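Local coordinates for xylulose kinase (Escherichia coli, PDB 2ITM), which phosphorylates D-xylulose to D-xylulose 5-phosphate with ATP, as a homodimeric kinase of the FGGY family, at residues S169-T174 and R182-V187; C278-Q283 and A429-I434. All coordinates share one frame; numbering follows the deposited sequence.

Interaction 1: S169-T174 and R182-V187; sequences SDAAGT and RDWSDV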
# COMPACT_ATOMS: atom_id res chain seq x y z
N SER A 169 3.89 -41.39 6.12
CA SER A 169 3.59 -40.02 5.80
C SER A 169 4.14 -39.02 6.81
O SER A 169 4.64 -38.00 6.42
CB SER A 169 2.08 -39.81 5.55
OG SER A 169 1.35 -39.71 6.74
N ASP A 170 4.01 -39.35 8.08
CA ASP A 170 4.57 -38.51 9.12
C ASP A 170 6.10 -38.65 9.15
O ASP A 170 6.81 -37.67 9.24
CB ASP A 170 3.96 -38.89 10.47
CG ASP A 170 3.42 -37.67 11.25
OD1 ASP A 170 2.97 -37.88 12.39
OD2 ASP A 170 3.42 -36.51 10.82
N ALA A 171 6.57 -39.89 9.06
CA ALA A 171 7.99 -40.20 9.05
C ALA A 171 8.75 -39.51 7.91
O ALA A 171 9.87 -39.09 8.10
CB ALA A 171 8.22 -41.69 9.02
N ALA A 172 8.12 -39.41 6.75
CA ALA A 172 8.72 -38.71 5.64
C ALA A 172 9.08 -37.28 6.01
O ALA A 172 10.08 -36.75 5.55
CB ALA A 172 7.82 -38.75 4.46
N GLY A 173 8.27 -36.67 6.86
CA GLY A 173 8.46 -35.31 7.27
C GLY A 173 9.62 -35.04 8.21
O GLY A 173 9.87 -33.90 8.53
N THR A 174 10.30 -36.07 8.67
CA THR A 174 11.42 -35.91 9.59
C THR A 174 12.69 -35.45 8.88
O THR A 174 13.51 -34.77 9.47
CB THR A 174 11.72 -37.22 10.36
OG1 THR A 174 12.11 -38.26 9.47
CG2 THR A 174 10.49 -37.75 11.04
N ARG A 182 10.69 -46.21 1.68
CA ARG A 182 9.76 -46.33 2.80
C ARG A 182 10.45 -46.90 4.03
O ARG A 182 9.90 -47.72 4.74
CB ARG A 182 8.55 -47.14 2.41
CG ARG A 182 7.90 -46.69 1.10
CD ARG A 182 6.66 -47.44 0.69
NE ARG A 182 5.46 -46.95 1.35
CZ ARG A 182 4.79 -45.88 0.98
NH1 ARG A 182 5.18 -45.13 -0.04
NH2 ARG A 182 3.72 -45.52 1.66
N ASP A 183 11.67 -46.43 4.27
CA ASP A 183 12.48 -46.90 5.38
C ASP A 183 13.48 -45.81 5.78
O ASP A 183 13.83 -44.97 4.97
CB ASP A 183 13.20 -48.20 5.00
CG ASP A 183 14.00 -48.80 6.14
OD1 ASP A 183 13.65 -48.57 7.31
OD2 ASP A 183 14.99 -49.50 5.95
N TRP A 184 13.94 -45.84 7.02
CA TRP A 184 14.90 -44.88 7.50
C TRP A 184 16.17 -44.86 6.64
O TRP A 184 16.53 -45.85 6.03
CB TRP A 184 15.26 -45.11 8.97
CG TRP A 184 14.09 -45.16 9.95
CD1 TRP A 184 13.66 -46.24 10.62
CD2 TRP A 184 13.26 -44.07 10.37
NE1 TRP A 184 12.60 -45.92 11.43
CE2 TRP A 184 12.34 -44.59 11.29
CE3 TRP A 184 13.21 -42.71 10.07
CZ2 TRP A 184 11.38 -43.80 11.90
CZ3 TRP A 184 12.25 -41.94 10.68
CH2 TRP A 184 11.35 -42.48 11.58
N SER A 185 16.81 -43.69 6.59
CA SER A 185 18.06 -43.50 5.87
C SER A 185 19.24 -43.39 6.82
O SER A 185 19.37 -42.41 7.54
CB SER A 185 17.99 -42.25 5.01
OG SER A 185 19.27 -41.76 4.69
N ASP A 186 20.09 -44.40 6.80
CA ASP A 186 21.22 -44.46 7.70
C ASP A 186 22.11 -43.24 7.53
O ASP A 186 22.62 -42.69 8.50
CB ASP A 186 22.02 -45.75 7.46
CG ASP A 186 21.36 -46.98 8.07
OD1 ASP A 186 20.43 -46.83 8.88
OD2 ASP A 186 21.71 -48.14 7.79
N VAL A 187 22.24 -42.80 6.29
CA VAL A 187 23.00 -41.61 5.96
C VAL A 187 22.47 -40.37 6.66
O VAL A 187 23.20 -39.63 7.26
CB VAL A 187 22.98 -41.35 4.43
CG1 VAL A 187 23.71 -40.10 4.10
CG2 VAL A 187 23.56 -42.53 3.71
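In the N-terminal domain of this FGGY kinase, A171 of helix 168-172 and T174 in the turn that follows pack against W184, on the second strand of the antiparallel hairpin 177-178/183-184. All three side chains are buried. No hydrogen bond crosses between the segments, and their closest CA atoms, those of A171 and W184, stand 8.5 Å apart, so the indole bridges the distance. It reaches A171 and T174 with its six-membered ring. Its CG lies anti to the carbonyl carbon (chi1 -54°), and CH2 comes to 4.1 Å from CB of A171, a methyl that approaches the ring obliquely. At the ring edge, close to its plane, OG1 of T174 lies 3.9 Å from CZ3 of W184; the two side chains cross at about a right angle.

The hydroxyl position is fixed from its own segment. OG1 of T174 donates to O of A171 over 2.8 Å, in the carbonyl plane with a C=O...donor angle of 159°, while N of T174 reaches the same oxygen at 3.1 Å. Two donors thus grip the carbonyl of A171, and OG1 also hydrogen-bonds to N of W176. A valine here would probably leave O of A171 with the backbone N as its one donor from this residue and the N of W176 without its hydroxyl mate. Next to this turn, O of G173 pairs with ND1 of the substrate-binding H78; the side chain of T174 itself is about 11 Å from the bound D-xylulose. On the hairpin, R182 and D183 both face D178 in a G1 beta bulge, and N of W184 bonds weakly to OD1 of D183, 2.8 Å away at an N-H...O angle of 126°.

Interaction 2: C278-Q283 and A429-I434; sequences CHALPQ and ARLAQI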
# COMPACT_ATOMS: atom_id res chain seq x y z
N CYS A 278 5.91 -39.75 1.44
CA CYS A 278 5.05 -40.91 1.40
C CYS A 278 3.62 -40.53 1.73
O CYS A 278 3.38 -39.62 2.50
CB CYS A 278 5.58 -42.00 2.35
SG CYS A 278 7.23 -42.63 2.01
N HIS A 279 2.67 -41.23 1.13
CA HIS A 279 1.27 -41.14 1.51
C HIS A 279 0.95 -42.10 2.65
O HIS A 279 1.69 -43.04 2.89
CB HIS A 279 0.38 -41.42 0.30
CG HIS A 279 -1.02 -40.90 0.41
ND1 HIS A 279 -1.50 -40.27 1.54
CD2 HIS A 279 -2.04 -40.90 -0.47
CE1 HIS A 279 -2.75 -39.91 1.34
NE2 HIS A 279 -3.11 -40.29 0.13
N ALA A 280 -0.15 -41.87 3.34
CA ALA A 280 -0.54 -42.68 4.48
C ALA A 280 -1.17 -44.02 4.08
O ALA A 280 -1.80 -44.68 4.88
CB ALA A 280 -1.47 -41.91 5.40
N LEU A 281 -1.01 -44.35 2.81
CA LEU A 281 -1.41 -45.67 2.34
C LEU A 281 -0.26 -46.41 1.70
O LEU A 281 0.71 -45.82 1.28
CB LEU A 281 -2.59 -45.56 1.38
CG LEU A 281 -3.90 -45.00 1.92
CD1 LEU A 281 -4.75 -44.44 0.83
CD2 LEU A 281 -4.65 -46.04 2.74
N PRO A 282 -0.40 -47.72 1.63
CA PRO A 282 0.67 -48.57 1.11
C PRO A 282 0.91 -48.31 -0.36
O PRO A 282 -0.03 -48.12 -1.11
CB PRO A 282 0.13 -49.97 1.35
CG PRO A 282 -0.81 -49.80 2.49
CD PRO A 282 -1.46 -48.52 2.25
N GLN A 283 2.17 -48.26 -0.74
CA GLN A 283 2.59 -48.00 -2.10
C GLN A 283 1.97 -46.73 -2.69
O GLN A 283 1.68 -46.66 -3.87
CB GLN A 283 2.30 -49.21 -2.99
CG GLN A 283 3.20 -50.39 -2.74
CD GLN A 283 4.65 -50.11 -3.06
OE1 GLN A 283 5.03 -50.07 -4.22
NE2 GLN A 283 5.46 -49.94 -2.03
N ALA A 429 -9.97 -41.90 11.13
CA ALA A 429 -11.00 -42.90 11.34
C ALA A 429 -11.09 -43.83 10.15
O ALA A 429 -11.24 -45.02 10.31
CB ALA A 429 -12.31 -42.25 11.62
N ARG A 430 -10.99 -43.27 8.95
CA ARG A 430 -11.04 -44.05 7.73
C ARG A 430 -9.97 -45.13 7.77
O ARG A 430 -10.20 -46.26 7.38
CB ARG A 430 -10.84 -43.16 6.51
CG ARG A 430 -12.10 -42.58 5.85
CD ARG A 430 -13.33 -43.38 6.15
NE ARG A 430 -14.56 -42.58 6.08
CZ ARG A 430 -14.90 -41.82 5.06
NH1 ARG A 430 -14.10 -41.73 4.02
NH2 ARG A 430 -16.03 -41.15 5.09
N LEU A 431 -8.81 -44.77 8.27
CA LEU A 431 -7.72 -45.70 8.38
C LEU A 431 -8.03 -46.83 9.33
O LEU A 431 -7.73 -47.97 9.06
CB LEU A 431 -6.42 -44.98 8.72
CG LEU A 431 -5.80 -44.17 7.59
CD1 LEU A 431 -4.78 -43.22 8.11
CD2 LEU A 431 -5.18 -45.09 6.55
N ALA A 432 -8.66 -46.51 10.45
CA ALA A 432 -9.08 -47.52 11.41
C ALA A 432 -10.12 -48.48 10.82
O ALA A 432 -10.06 -49.67 11.04
CB ALA A 432 -9.59 -46.87 12.65
N GLN A 433 -11.09 -47.92 10.10
CA GLN A 433 -11.99 -48.69 9.30
C GLN A 433 -11.32 -49.73 8.42
O GLN A 433 -11.73 -50.86 8.40
CB GLN A 433 -12.80 -47.77 8.41
CG GLN A 433 -14.08 -47.33 9.01
CD GLN A 433 -15.06 -46.89 7.97
OE1 GLN A 433 -14.88 -45.86 7.35
NE2 GLN A 433 -16.09 -47.68 7.77
N ILE A 434 -10.33 -49.30 7.68
CA ILE A 434 -9.58 -50.18 6.81
C ILE A 434 -9.03 -51.36 7.59
O ILE A 434 -9.27 -52.49 7.27
CB ILE A 434 -8.45 -49.41 6.12
CG1 ILE A 434 -9.00 -48.33 5.20
CG2 ILE A 434 -7.56 -50.34 5.34
CD1 ILE A 434 -7.97 -47.69 4.34
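This is an apolar contact between a connecting loop and a helix within the C-terminal domain: A280 and L281, in the loop joining strands 275-278 and 285-291, meet L431 and I434 on helix 424-436. The pieces are 146 residues apart in sequence, yet 121 Å² of surface is buried between them, and no hydrogen bond spans the gap. L431 and I434 are three residues apart on the helix, and both point their CB toward the loop. The backbone bond from N of I434 to O of R430, 3.1 Å long, belongs to the helical turn that brings them to one side.

CD2 of L281 is the hub. It touches CD2 of L431 at 4.0 Å and, at the same distance, CD1 of I434; the three methyls form a compact triangle, with CD2 of L281 set against the other two. The leucine side chains cross obliquely, whereas L281 and I434 meet at about a right angle. I434 extends to this point because CD1 lies anti to CA about the CB-CG1 bond (chi2 -171°). L431 also serves A280 with both of its branches: CD2 packs 3.8 Å from the carbonyl O of A280, and CD1 lies 4.5 Å from its CB.

L281 rests also on V239 of helix 233-241, the helix that begins at D233, the probable proton acceptor, while A280 touches S169 of helix 168-172. On another side, helix 424-436 sets A429, R430 and Q433 on L17 of strand 11-17, so it touches both the loop and the N-terminal domain's sheet.

Overall arrangement
Both contacts are largely buried, and no hydrogen bond joins their segments. Interaction 1 joins a helix and the turn after it to a hairpin within the N-terminal domain, where an indole meets a methyl and a hydroxyl fixed by hydrogen bonds; interaction 2 joins a loop to a helix in the C-terminal domain, mainly through aliphatic branches plus one loop carbonyl, with I434 partly exposed. Their centres lie 17 Å apart, but the elements meet across the two domains. NH2 of R182 approaches O of L281 at 3.0 Å, and CB of S169 lies 3.3 Å from O of C278. A280 and L281 are shared, meeting L431 and I434 of helix 424-436 and, on the N-terminal side, S169 and R182.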